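Local structure of Fe-regulated protein B (Neisseria meningitidis, 4AIP) at residues A158-T163 and G381-H386; D464-K469 and S505-L510; D472-S477 and I525-K530; S478-P483 and T529-A534; H501-R506 and R533-E538. The protein carries iron across the meningococcal outer membrane as a TonB-dependent transporter, and probably takes part in siderophore uptake. One frame throughout, in Å; residues are numbered along the deposited sequence.

In the fold
The five contacts cluster around neighbouring strands of the barrel and the plug loop beside them. Interaction 1 sets the plug on strand 376-390; interactions 2 to 5 follow along the chain within the barrel. The segments of 2 alternate with those of 3 and 4; 3 and 4 use strand 475-490 and share Thr529 and Lys530, while 4 and 5 share Arg533 and Ala534. Strands 455-469, 475-490, 495-506 and 532-544 are successive neighbours, so interactions 2 and 4 span one strand and 5 none. Centres lie about 9 Å apart for 2 and 4 and about 24 Å for 3 and 5. Arg506, shared by 2 and 5, probably hydrogen-bonds through NH1 to Gly161 O, joining plug to wall.

Interaction 1: A158-T163 and G381-H386; sequences AGIGAT and GINYRH
Ile160 leans on Asn383 and Arg385, and its two branches divide the work. From CB, the CG2 methyl stands anti to the backbone N and comes over one face of the Arg385 guanidinium, 3.8 Å from Arg385 NH2. The other branch starts at CG1, 3.8 Å from Asn383 CB, and ends in CD1, which makes the closest approach of the contact, 3.5 Å to Asn383 CB. The same CD1 methyl also lies 4.1 Å from Arg385 CB, so it spans two side chains that leave the strand on the same side. One residue earlier in the loop, Gly159 CA sits 3.7 Å from Asn383 OD1. The polar ends of the strand residues are held by others: Asn383 ND2 donates to Asn365 OD1, Asn383 OD1 accepts from Arg462 NH2, and Arg385 NH2 forms a salt bridge with Asp441. The Arg385 chain bends at chi3 (73°), and the face of its guanidinium lies against Ile160 CG2. The contact thus sets the plug loop between strands 144-151 and 165-171 against barrel strand 376-390, which is flanked by strands 355-371 and 438-452.

Interaction 2: D464-K469 and S505-L510; sequences DRFKVK and SRSPRL
The hydroxyl of Ser507, a residue whose CB packs on Phe466, is gripped by two groups of a further strand, a hydrogen bond with Asp441 OD1 and a weak one with Lys439 NZ. Across the contact itself the evidence is of apolar packing. Ser507 CB lies 3.5 Å from Phe466 CG, close to where the ring joins its chain. Pro508 takes the outer part of the same ring: its CD stands 3.7 Å from the centroid of the Phe466 ring and 20° off the normal, a CH-pi contact over the face. With Phe466 CG set between the backbone N and carbonyl carbon (chi1 69°), the ring lies against both Ser507 and Pro508, and the Phe466 and Pro508 side chains cross at about a right angle. Further along, Val468 CG1 meets Leu510 CD2 at 4.0 Å, the two side chains sliding past each other in opposite directions. The segments run 17° apart end to end; their strand parts share a direction because strand 475-490 lies between strands 455-469 and 495-506 and is antiparallel to both. Beyond Arg506 the chain leaves strand 495-506 and packs on Phe466 and Val468 of strand 455-469, two strands along in the wall of the TonB-dependent receptor barrel.

Interaction 3: D472-S477 and I525-K530; sequences DGKTVS and IADGTK
Lys474 NZ donates to two acceptors of the facing loop. It forms a salt bridge with Asp527 OD1 at 2.7 Å, meeting that oxygen on its syn side but 35° out of the carboxylate plane. The second bond runs to Ile525 O at 3.0 Å, within the carbonyl plane and with a C=O...N angle of 160°. Asp527 belongs to a type I beta turn from Ala526 to Thr529, in the loop that leads into strand 532-544, and Lys474 lies just before barrel strand 475-490, so the ion pair ties that turn to the approach to the strand. Because the lysine chain is extended beyond CG, its amine reaches both acceptors, and its side chain crosses that of Asp527 at about a right angle. The backbone of Lys474 is held too: its N donates to Asp472 OD1 at 3.1 Å from above the carboxylate plane, an Asx turn, while Asp472 OD2 is bonded to Ser524 OG. Away from the charges, the contact turns apolar around the buried Val476. Its CG2 methyl packs against Ile525 CG2 at 3.6 Å, and Val476 CB lies 4.0 Å from Ile525 CD1. The other methyl, Val476 CG1, lies near backbone oxygens of the turn, 3.8 Å from Thr529 O and 3.9 Å from Asp527 O.

Interaction 4: S478-P483 and T529-A534; sequences SSNLNP and TKAERA
Arg533 crosses from its own strand to Leu481, Asn482 and Pro483, and its conformation explains how. CG lies anti to the backbone N (chi1 -172°) and the chain stays extended from there to NE, carrying the guanidinium across the gap. There Arg533 NH2 comes to 2.7 Å from Leu481 O, approached obliquely to the guanidinium plane, and Pro483 CD sits near that plane at the group's edge, 3.5 Å from Arg533 NH2. The Arg533 chain also passes Asn480, whose ND2 lies 3.7 Å from Arg533 CD. At the other corner of the same amide, Asn480 OD1 approaches Ala531 CB at 3.8 Å. Within the barrel, strands 478-483 and 532-534 run nearly parallel, 9° apart, with axes 9.4 Å from each other at closest. Strand 495-506 lies between them, antiparallel to both, so Arg533 reaches Asn480 and Leu481 across the width of a neighbour. That strand ends at Arg506, close to where Glu532 pairs with it, and at Ala531 a water takes up the bridging. The water accepts from Ala531 N at 3.0 Å and bonds with Ser478 OG at 2.9 Å; its distance to Asn480 OD1 is too short in the model to trust. Ser478 OG is turned anti to the backbone N (chi1 -163°), toward that water, and also lies 4.0 Å from Lys530 CB.

Interaction 5: H501-R506 and R533-E538; sequences HNYASR and RARNTE
Two neighbouring strands of the barrel wall, 501-506 and 533-538, pair here in antiparallel fashion, their directions 159° apart. Asn502 with Asn536 and Ala504 with Ala534 are the hydrogen-bonded pairs. Asn502 N donates to Asn536 O at 2.9 Å and Asn536 N returns a bond of the same length to Asn502 O, while Ala534 N reaches Ala504 O at 2.7 Å and Ala504 N reaches Ala534 O at 3.1 Å. In between, Tyr503 faces Arg535 in a non-hydrogen-bonded pair. Its ring has two arginine neighbours. Arg535 sets out anti to its backbone N (chi1 -166°) and bends at chi2 and chi3; its aliphatic part lies alongside, with CG over the ring face 3.4 Å from Tyr503 CZ. Over one face of the Arg533 guanidinium, near its centre, stands Tyr503 CD2, 3.6 Å from Arg533 CZ, and the two planes are 25° apart. At the next non-hydrogen-bonded pair, His501 ND1 and Thr537 OG1 share a bent hydrogen bond of 3.0 Å, the threonine oxygen lying at the imidazole edge; either partner may donate. His501 CE1 also closes on Arg535 CD at 3.3 Å. The opposite face, carrying Asn502, Ala504, Ala534 and Asn536, is buried: Asn502 ND2 donates to Ala153 O, and Asn536 touches Lys66 and Ala153. One face thus carries His501, Tyr503, Arg533, Arg535 and Thr537, while small and amide side chains on the other meet the plug, the arrangement of a plug-filled TonB-dependent receptor barrel.

Interaction 1: A158-T163 and G381-H386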
# COMPACT_ATOMS: atom_id res chain seq x y z
N ALA B 158 -9.80 -4.25 39.44
CA ALA B 158 -9.42 -4.99 38.22
C ALA B 158 -10.14 -4.52 36.95
O ALA B 158 -9.67 -4.86 35.85
CB ALA B 158 -9.60 -6.50 38.38
N GLY B 159 -11.26 -3.80 37.08
CA GLY B 159 -12.00 -3.39 35.90
C GLY B 159 -13.21 -4.25 35.60
O GLY B 159 -13.74 -4.95 36.52
N ILE B 160 -13.70 -4.19 34.36
CA ILE B 160 -15.00 -4.72 34.07
C ILE B 160 -14.81 -6.14 33.65
O ILE B 160 -14.00 -6.41 32.79
CB ILE B 160 -15.67 -3.96 32.90
CG1 ILE B 160 -16.33 -2.69 33.40
CG2 ILE B 160 -16.70 -4.86 32.19
CD1 ILE B 160 -16.23 -1.54 32.37
N GLY B 161 -15.56 -7.07 34.24
CA GLY B 161 -15.66 -8.42 33.63
C GLY B 161 -14.57 -9.40 34.06
O GLY B 161 -14.40 -10.46 33.44
N ALA B 162 -13.87 -9.06 35.14
CA ALA B 162 -12.76 -9.86 35.57
C ALA B 162 -13.07 -11.19 36.25
O ALA B 162 -12.58 -11.43 37.37
CB ALA B 162 -11.80 -9.04 36.45
N THR B 163 -13.80 -12.07 35.57
CA THR B 163 -14.20 -13.31 36.18
C THR B 163 -13.11 -14.33 36.04
O THR B 163 -12.77 -15.06 37.01
CB THR B 163 -15.51 -13.89 35.58
OG1 THR B 163 -15.34 -14.13 34.21
CG2 THR B 163 -16.74 -12.99 35.83
N GLY B 381 -12.74 4.13 42.19
CA GLY B 381 -12.84 4.64 40.88
C GLY B 381 -14.05 4.14 40.17
O GLY B 381 -15.00 3.57 40.79
N ILE B 382 -14.07 4.34 38.86
CA ILE B 382 -15.28 4.02 38.10
C ILE B 382 -14.80 3.50 36.74
O ILE B 382 -13.76 3.95 36.24
CB ILE B 382 -16.18 5.27 38.01
CG1 ILE B 382 -17.25 5.13 36.94
CG2 ILE B 382 -15.35 6.55 37.71
CD1 ILE B 382 -16.84 5.90 35.69
N ASN B 383 -15.52 2.55 36.14
CA ASN B 383 -15.25 2.07 34.80
C ASN B 383 -16.47 2.29 33.94
O ASN B 383 -17.61 2.06 34.41
CB ASN B 383 -14.99 0.55 34.82
CG ASN B 383 -13.84 0.15 35.80
OD1 ASN B 383 -14.09 -0.47 36.82
ND2 ASN B 383 -12.62 0.53 35.49
N TYR B 384 -16.25 2.69 32.67
CA TYR B 384 -17.36 2.84 31.70
C TYR B 384 -16.93 2.26 30.37
O TYR B 384 -15.84 2.54 29.89
CB TYR B 384 -17.74 4.33 31.53
CG TYR B 384 -18.78 4.55 30.45
CD1 TYR B 384 -18.40 4.69 29.13
CD2 TYR B 384 -20.14 4.56 30.73
CE1 TYR B 384 -19.35 4.84 28.11
CE2 TYR B 384 -21.10 4.71 29.71
CZ TYR B 384 -20.67 4.88 28.41
OH TYR B 384 -21.54 5.08 27.34
N ARG B 385 -17.80 1.47 29.77
CA ARG B 385 -17.59 0.96 28.45
C ARG B 385 -18.92 0.84 27.70
O ARG B 385 -19.95 0.35 28.27
CB ARG B 385 -16.93 -0.39 28.51
CG ARG B 385 -16.63 -0.96 27.14
CD ARG B 385 -15.95 -2.33 27.18
NE ARG B 385 -16.87 -3.40 27.59
CZ ARG B 385 -16.46 -4.55 28.12
NH1 ARG B 385 -15.13 -4.77 28.30
NH2 ARG B 385 -17.36 -5.46 28.48
N HIS B 386 -18.91 1.31 26.45
CA HIS B 386 -20.03 1.17 25.54
C HIS B 386 -19.56 0.48 24.26
O HIS B 386 -18.52 0.84 23.68
CB HIS B 386 -20.57 2.56 25.20
CG HIS B 386 -21.71 2.58 24.23
ND1 HIS B 386 -21.53 2.62 22.86
CD2 HIS B 386 -23.04 2.71 24.43
CE1 HIS B 386 -22.70 2.68 22.25
NE2 HIS B 386 -23.64 2.72 23.18

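Interaction 2: D464-K469 and S505-L510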
# COMPACT_ATOMS: atom_id res chain seq x y z
N ASP B 464 -21.52 -3.44 39.72
CA ASP B 464 -21.44 -3.47 38.27
C ASP B 464 -22.81 -3.56 37.66
O ASP B 464 -23.63 -4.42 38.08
CB ASP B 464 -20.68 -4.71 37.75
CG ASP B 464 -19.19 -4.66 38.04
OD1 ASP B 464 -18.39 -3.99 37.34
OD2 ASP B 464 -18.80 -5.36 38.96
N ARG B 465 -23.07 -2.75 36.65
CA ARG B 465 -24.33 -2.93 35.92
C ARG B 465 -24.01 -3.00 34.48
O ARG B 465 -23.04 -2.42 34.03
CB ARG B 465 -25.28 -1.74 36.04
CG ARG B 465 -25.09 -0.78 37.22
CD ARG B 465 -26.24 0.23 37.13
NE ARG B 465 -27.24 -0.31 36.19
CZ ARG B 465 -28.48 0.15 36.07
NH1 ARG B 465 -28.88 1.18 36.83
NH2 ARG B 465 -29.31 -0.43 35.16
N PHE B 466 -24.90 -3.62 33.75
CA PHE B 466 -24.80 -3.62 32.37
C PHE B 466 -26.15 -3.35 31.83
O PHE B 466 -27.17 -3.55 32.51
CB PHE B 466 -24.35 -4.99 31.87
CG PHE B 466 -25.35 -6.08 32.04
CD1 PHE B 466 -26.31 -6.35 31.05
CD2 PHE B 466 -25.27 -6.92 33.16
CE1 PHE B 466 -27.24 -7.40 31.19
CE2 PHE B 466 -26.20 -8.02 33.30
CZ PHE B 466 -27.17 -8.25 32.32
N LYS B 467 -26.14 -3.00 30.55
CA LYS B 467 -27.37 -2.94 29.84
C LYS B 467 -27.20 -3.42 28.42
O LYS B 467 -26.26 -2.95 27.72
CB LYS B 467 -27.83 -1.52 29.86
CG LYS B 467 -29.14 -1.47 29.40
CD LYS B 467 -29.45 -0.05 29.21
CE LYS B 467 -30.59 -0.03 28.28
NZ LYS B 467 -30.24 1.15 27.48
N VAL B 468 -28.06 -4.34 28.01
CA VAL B 468 -27.90 -4.99 26.70
C VAL B 468 -29.07 -4.61 25.85
O VAL B 468 -30.21 -4.85 26.24
CB VAL B 468 -27.80 -6.55 26.78
CG1 VAL B 468 -27.75 -7.13 25.40
CG2 VAL B 468 -26.59 -6.93 27.49
N LYS B 469 -28.79 -3.99 24.70
CA LYS B 469 -29.80 -3.71 23.75
C LYS B 469 -29.47 -4.57 22.52
O LYS B 469 -28.50 -4.29 21.79
CB LYS B 469 -29.85 -2.21 23.45
CG LYS B 469 -30.95 -1.85 22.45
CD LYS B 469 -30.71 -0.44 21.88
CE LYS B 469 -30.92 -0.42 20.32
NZ LYS B 469 -30.31 -1.61 19.48
N SER B 505 -18.33 -10.29 38.22
CA SER B 505 -19.41 -10.57 37.32
C SER B 505 -19.09 -10.18 35.89
O SER B 505 -18.25 -9.34 35.65
CB SER B 505 -20.69 -9.88 37.82
OG SER B 505 -20.53 -8.49 37.75
N ARG B 506 -19.78 -10.79 34.95
CA ARG B 506 -19.47 -10.62 33.56
C ARG B 506 -20.77 -10.67 32.76
O ARG B 506 -21.47 -11.70 32.73
CB ARG B 506 -18.45 -11.69 33.11
CG ARG B 506 -18.04 -11.66 31.65
CD ARG B 506 -16.56 -12.05 31.49
NE ARG B 506 -16.16 -12.11 30.08
CZ ARG B 506 -15.22 -11.35 29.51
NH1 ARG B 506 -14.55 -10.45 30.20
NH2 ARG B 506 -14.94 -11.52 28.22
N SER B 507 -21.08 -9.54 32.13
CA SER B 507 -22.33 -9.36 31.40
C SER B 507 -22.45 -10.20 30.14
O SER B 507 -21.48 -10.50 29.52
CB SER B 507 -22.56 -7.87 31.04
OG SER B 507 -21.35 -7.18 30.78
N PRO B 508 -23.67 -10.53 29.73
CA PRO B 508 -23.82 -11.29 28.48
C PRO B 508 -23.00 -10.71 27.35
O PRO B 508 -22.79 -9.52 27.33
CB PRO B 508 -25.32 -11.11 28.15
CG PRO B 508 -25.91 -10.93 29.45
CD PRO B 508 -24.97 -10.12 30.28
N ARG B 509 -22.53 -11.54 26.43
CA ARG B 509 -21.91 -10.99 25.23
C ARG B 509 -22.94 -10.87 24.19
O ARG B 509 -23.86 -11.69 24.13
CB ARG B 509 -20.81 -11.86 24.68
CG ARG B 509 -20.13 -12.69 25.67
CD ARG B 509 -19.19 -11.87 26.59
NE ARG B 509 -18.64 -12.85 27.51
CZ ARG B 509 -19.20 -13.26 28.65
NH1 ARG B 509 -20.31 -12.72 29.14
NH2 ARG B 509 -18.60 -14.24 29.34
N LEU B 510 -22.77 -9.86 23.36
CA LEU B 510 -23.54 -9.71 22.15
C LEU B 510 -23.20 -10.87 21.25
O LEU B 510 -22.10 -11.45 21.34
CB LEU B 510 -23.17 -8.39 21.46
CG LEU B 510 -23.39 -7.13 22.29
CD1 LEU B 510 -22.87 -5.89 21.59
CD2 LEU B 510 -24.87 -6.91 22.63

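Interaction 3: D472-S477 and I525-K530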
# COMPACT_ATOMS: atom_id res chain seq x y z
N ASP B 472 -33.03 -6.30 17.94
CA ASP B 472 -34.48 -6.12 17.78
C ASP B 472 -34.96 -4.90 18.56
O ASP B 472 -36.13 -4.60 18.55
CB ASP B 472 -35.24 -7.38 18.22
CG ASP B 472 -34.96 -7.76 19.69
OD1 ASP B 472 -33.95 -7.27 20.33
OD2 ASP B 472 -35.75 -8.59 20.23
N GLY B 473 -34.04 -4.23 19.25
CA GLY B 473 -34.37 -3.09 20.07
C GLY B 473 -34.65 -3.41 21.53
O GLY B 473 -34.85 -2.48 22.37
N LYS B 474 -34.67 -4.72 21.86
CA LYS B 474 -34.99 -5.13 23.21
C LYS B 474 -33.87 -4.82 24.18
O LYS B 474 -32.71 -5.10 23.90
CB LYS B 474 -35.37 -6.58 23.28
CG LYS B 474 -35.65 -6.99 24.73
CD LYS B 474 -36.66 -8.11 24.83
CE LYS B 474 -36.76 -8.54 26.26
NZ LYS B 474 -37.28 -9.92 26.30
N THR B 475 -34.24 -4.27 25.33
CA THR B 475 -33.31 -3.83 26.34
C THR B 475 -33.49 -4.61 27.67
O THR B 475 -34.60 -4.72 28.19
CB THR B 475 -33.50 -2.34 26.52
OG1 THR B 475 -32.41 -1.67 25.90
CG2 THR B 475 -33.55 -1.94 27.99
N VAL B 476 -32.41 -5.17 28.21
CA VAL B 476 -32.44 -5.92 29.46
C VAL B 476 -31.23 -5.52 30.27
O VAL B 476 -30.13 -5.47 29.73
CB VAL B 476 -32.40 -7.43 29.20
CG1 VAL B 476 -32.05 -8.19 30.47
CG2 VAL B 476 -33.71 -7.92 28.69
N SER B 477 -31.43 -5.17 31.54
CA SER B 477 -30.27 -4.88 32.38
C SER B 477 -30.32 -5.64 33.66
O SER B 477 -31.32 -6.33 33.90
CB SER B 477 -29.99 -3.39 32.62
OG SER B 477 -31.11 -2.63 32.58
N ILE B 525 -32.74 -11.29 23.83
CA ILE B 525 -32.33 -11.57 25.20
C ILE B 525 -33.58 -11.76 26.08
O ILE B 525 -34.53 -11.00 25.99
CB ILE B 525 -31.36 -10.44 25.72
CG1 ILE B 525 -30.78 -10.79 27.10
CG2 ILE B 525 -32.00 -9.04 25.67
CD1 ILE B 525 -29.68 -9.85 27.55
N ALA B 526 -33.58 -12.81 26.89
CA ALA B 526 -34.72 -13.11 27.75
C ALA B 526 -34.84 -12.11 28.89
O ALA B 526 -33.88 -11.43 29.22
CB ALA B 526 -34.62 -14.51 28.30
N ASP B 527 -36.03 -12.06 29.50
CA ASP B 527 -36.38 -10.98 30.41
C ASP B 527 -35.56 -10.86 31.66
O ASP B 527 -35.24 -9.74 32.06
CB ASP B 527 -37.86 -11.01 30.79
CG ASP B 527 -38.77 -10.60 29.66
OD1 ASP B 527 -38.34 -9.90 28.74
OD2 ASP B 527 -39.94 -10.99 29.71
N GLY B 528 -35.25 -11.97 32.31
CA GLY B 528 -34.53 -11.82 33.57
C GLY B 528 -33.05 -12.05 33.49
O GLY B 528 -32.41 -12.19 34.51
N THR B 529 -32.50 -12.09 32.26
CA THR B 529 -31.15 -12.63 32.11
C THR B 529 -30.19 -11.78 32.82
O THR B 529 -30.39 -10.59 32.94
CB THR B 529 -30.73 -13.08 30.70
OG1 THR B 529 -29.45 -12.54 30.34
CG2 THR B 529 -31.71 -12.73 29.71
N LYS B 530 -29.17 -12.40 33.37
CA LYS B 530 -28.25 -11.66 34.19
C LYS B 530 -26.85 -12.05 33.92
O LYS B 530 -26.56 -12.87 33.07
CB LYS B 530 -28.55 -11.92 35.62
CG LYS B 530 -29.07 -13.33 35.79
CD LYS B 530 -28.93 -13.72 37.18
CE LYS B 530 -29.51 -12.61 38.10
NZ LYS B 530 -31.00 -12.53 37.87

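Interaction 4: S478-P483 and T529-A534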
# COMPACT_ATOMS: atom_id res chain seq x y z
N SER B 478 -29.22 -5.55 34.41
CA SER B 478 -29.10 -6.14 35.72
C SER B 478 -27.89 -5.51 36.33
O SER B 478 -27.17 -4.79 35.63
CB SER B 478 -28.88 -7.66 35.65
OG SER B 478 -29.15 -8.23 36.91
N SER B 479 -27.66 -5.78 37.61
CA SER B 479 -26.54 -5.23 38.31
C SER B 479 -26.08 -6.21 39.36
O SER B 479 -26.80 -7.12 39.71
CB SER B 479 -26.94 -3.92 38.95
OG SER B 479 -27.86 -4.18 39.96
N ASN B 480 -24.86 -6.04 39.88
CA ASN B 480 -24.30 -6.96 40.85
C ASN B 480 -23.42 -6.27 41.83
O ASN B 480 -22.72 -5.32 41.48
CB ASN B 480 -23.47 -8.05 40.17
CG ASN B 480 -24.32 -9.02 39.39
OD1 ASN B 480 -24.85 -8.69 38.32
ND2 ASN B 480 -24.51 -10.21 39.94
N LEU B 481 -23.44 -6.77 43.05
CA LEU B 481 -22.56 -6.30 44.07
C LEU B 481 -21.54 -7.39 44.33
O LEU B 481 -21.92 -8.48 44.71
CB LEU B 481 -23.41 -6.02 45.29
CG LEU B 481 -22.93 -5.10 46.38
CD1 LEU B 481 -22.00 -3.95 45.88
CD2 LEU B 481 -24.23 -4.49 46.95
N ASN B 482 -20.25 -7.10 44.08
CA ASN B 482 -19.18 -8.11 44.11
C ASN B 482 -18.05 -7.83 45.09
O ASN B 482 -17.17 -7.03 44.82
CB ASN B 482 -18.56 -8.29 42.72
CG ASN B 482 -19.58 -8.63 41.62
OD1 ASN B 482 -19.75 -7.88 40.68
ND2 ASN B 482 -20.25 -9.74 41.75
N PRO B 483 -18.04 -8.53 46.24
CA PRO B 483 -17.03 -8.36 47.29
C PRO B 483 -15.75 -9.10 46.96
O PRO B 483 -15.78 -9.95 46.08
CB PRO B 483 -17.69 -9.02 48.52
CG PRO B 483 -19.11 -9.30 48.13
CD PRO B 483 -19.12 -9.45 46.65
N THR B 529 -32.50 -12.09 32.26
CA THR B 529 -31.15 -12.63 32.11
C THR B 529 -30.19 -11.78 32.82
O THR B 529 -30.39 -10.59 32.94
CB THR B 529 -30.73 -13.08 30.70
OG1 THR B 529 -29.45 -12.54 30.34
CG2 THR B 529 -31.71 -12.73 29.71
N LYS B 530 -29.17 -12.40 33.37
CA LYS B 530 -28.25 -11.66 34.19
C LYS B 530 -26.85 -12.05 33.92
O LYS B 530 -26.56 -12.87 33.07
CB LYS B 530 -28.55 -11.92 35.62
CG LYS B 530 -29.07 -13.33 35.79
CD LYS B 530 -28.93 -13.72 37.18
CE LYS B 530 -29.51 -12.61 38.10
NZ LYS B 530 -31.00 -12.53 37.87
N ALA B 531 -25.98 -11.41 34.67
CA ALA B 531 -24.58 -11.55 34.44
C ALA B 531 -24.12 -12.85 35.09
O ALA B 531 -24.71 -13.32 36.04
CB ALA B 531 -23.82 -10.33 35.03
N GLU B 532 -23.06 -13.42 34.53
CA GLU B 532 -22.33 -14.52 35.11
C GLU B 532 -21.64 -14.02 36.35
O GLU B 532 -21.22 -12.85 36.39
CB GLU B 532 -21.26 -14.99 34.13
CG GLU B 532 -21.86 -15.63 32.91
CD GLU B 532 -20.85 -15.99 31.83
OE1 GLU B 532 -19.73 -15.39 31.85
OE2 GLU B 532 -21.18 -16.84 30.97
N ARG B 533 -21.46 -14.88 37.34
CA ARG B 533 -20.89 -14.42 38.55
C ARG B 533 -19.97 -15.45 39.14
O ARG B 533 -20.38 -16.55 39.46
CB ARG B 533 -21.96 -14.06 39.55
CG ARG B 533 -21.35 -13.39 40.74
CD ARG B 533 -22.46 -12.83 41.57
NE ARG B 533 -21.94 -11.88 42.57
CZ ARG B 533 -22.09 -12.01 43.87
NH1 ARG B 533 -22.79 -13.00 44.41
NH2 ARG B 533 -21.53 -11.12 44.66
N ALA B 534 -18.73 -15.02 39.36
CA ALA B 534 -17.64 -15.90 39.70
C ALA B 534 -17.35 -15.79 41.16
O ALA B 534 -17.35 -14.68 41.71
CB ALA B 534 -16.35 -15.51 38.91
O HOH W 1 -26.65 -9.76 37.10

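Interaction 5: H501-R506 and R533-E538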
# COMPACT_ATOMS: atom_id res chain seq x y z
N HIS B 501 -10.47 -14.38 48.06
CA HIS B 501 -11.82 -14.86 47.87
C HIS B 501 -12.54 -13.74 47.16
O HIS B 501 -12.92 -12.74 47.75
CB HIS B 501 -12.46 -15.25 49.22
CG HIS B 501 -13.79 -15.92 49.09
ND1 HIS B 501 -13.98 -17.11 48.40
CD2 HIS B 501 -15.01 -15.58 49.57
CE1 HIS B 501 -15.26 -17.44 48.43
NE2 HIS B 501 -15.90 -16.54 49.15
N ASN B 502 -12.64 -13.89 45.85
CA ASN B 502 -12.99 -12.79 44.98
C ASN B 502 -14.22 -13.13 44.22
O ASN B 502 -14.31 -14.20 43.63
CB ASN B 502 -11.88 -12.52 43.97
CG ASN B 502 -10.61 -11.95 44.58
OD1 ASN B 502 -10.60 -11.47 45.72
ND2 ASN B 502 -9.53 -11.95 43.81
N TYR B 503 -15.14 -12.20 44.23
CA TYR B 503 -16.34 -12.25 43.42
C TYR B 503 -16.22 -11.26 42.29
O TYR B 503 -15.69 -10.15 42.45
CB TYR B 503 -17.55 -11.84 44.25
CG TYR B 503 -18.04 -12.90 45.17
CD1 TYR B 503 -17.50 -13.04 46.46
CD2 TYR B 503 -19.05 -13.76 44.76
CE1 TYR B 503 -17.97 -14.05 47.33
CE2 TYR B 503 -19.55 -14.73 45.60
CZ TYR B 503 -19.01 -14.88 46.89
OH TYR B 503 -19.50 -15.92 47.69
N ALA B 504 -16.74 -11.67 41.14
CA ALA B 504 -16.80 -10.82 39.99
C ALA B 504 -17.92 -11.23 39.07
O ALA B 504 -18.42 -12.38 39.11
CB ALA B 504 -15.47 -10.81 39.26
N SER B 505 -18.33 -10.29 38.22
CA SER B 505 -19.41 -10.57 37.32
C SER B 505 -19.09 -10.18 35.89
O SER B 505 -18.25 -9.34 35.65
CB SER B 505 -20.69 -9.88 37.82
OG SER B 505 -20.53 -8.49 37.75
N ARG B 506 -19.78 -10.79 34.95
CA ARG B 506 -19.47 -10.62 33.56
C ARG B 506 -20.77 -10.67 32.76
O ARG B 506 -21.47 -11.70 32.73
CB ARG B 506 -18.45 -11.69 33.11
CG ARG B 506 -18.04 -11.66 31.65
CD ARG B 506 -16.56 -12.05 31.49
NE ARG B 506 -16.16 -12.11 30.08
CZ ARG B 506 -15.22 -11.35 29.51
NH1 ARG B 506 -14.55 -10.45 30.20
NH2 ARG B 506 -14.94 -11.52 28.22
N ARG B 533 -21.46 -14.88 37.34
CA ARG B 533 -20.89 -14.42 38.55
C ARG B 533 -19.97 -15.45 39.14
O ARG B 533 -20.38 -16.55 39.46
CB ARG B 533 -21.96 -14.06 39.55
CG ARG B 533 -21.35 -13.39 40.74
CD ARG B 533 -22.46 -12.83 41.57
NE ARG B 533 -21.94 -11.88 42.57
CZ ARG B 533 -22.09 -12.01 43.87
NH1 ARG B 533 -22.79 -13.00 44.41
NH2 ARG B 533 -21.53 -11.12 44.66
N ALA B 534 -18.73 -15.02 39.36
CA ALA B 534 -17.64 -15.90 39.70
C ALA B 534 -17.35 -15.79 41.16
O ALA B 534 -17.35 -14.68 41.71
CB ALA B 534 -16.35 -15.51 38.91
N ARG B 535 -17.00 -16.93 41.77
CA ARG B 535 -16.54 -16.97 43.13
C ARG B 535 -15.25 -17.73 43.02
O ARG B 535 -15.23 -18.96 42.73
CB ARG B 535 -17.58 -17.70 44.01
CG ARG B 535 -17.36 -17.50 45.55
CD ARG B 535 -17.56 -18.75 46.40
NE ARG B 535 -18.70 -19.50 45.92
CZ ARG B 535 -18.82 -20.84 45.95
NH1 ARG B 535 -17.86 -21.58 46.43
NH2 ARG B 535 -19.91 -21.43 45.46
N ASN B 536 -14.16 -17.02 43.21
CA ASN B 536 -12.88 -17.57 42.99
C ASN B 536 -12.10 -17.53 44.31
O ASN B 536 -11.88 -16.48 44.91
CB ASN B 536 -12.16 -16.82 41.86
CG ASN B 536 -10.69 -17.19 41.77
OD1 ASN B 536 -10.32 -18.29 41.26
ND2 ASN B 536 -9.83 -16.30 42.30
N THR B 537 -11.69 -18.71 44.77
CA THR B 537 -10.94 -18.81 46.00
C THR B 537 -9.63 -19.39 45.64
O THR B 537 -9.58 -20.35 44.86
CB THR B 537 -11.58 -19.86 46.93
OG1 THR B 537 -12.98 -19.56 47.08
CG2 THR B 537 -10.88 -19.84 48.30
N GLU B 538 -8.56 -18.85 46.22
CA GLU B 538 -7.29 -19.47 45.94
C GLU B 538 -6.21 -19.22 46.95
O GLU B 538 -6.28 -18.24 47.70
CB GLU B 538 -6.87 -19.11 44.51
CG GLU B 538 -6.16 -17.87 44.23
CD GLU B 538 -5.70 -17.91 42.77
OE1 GLU B 538 -6.57 -17.71 41.84
OE2 GLU B 538 -4.46 -18.18 42.56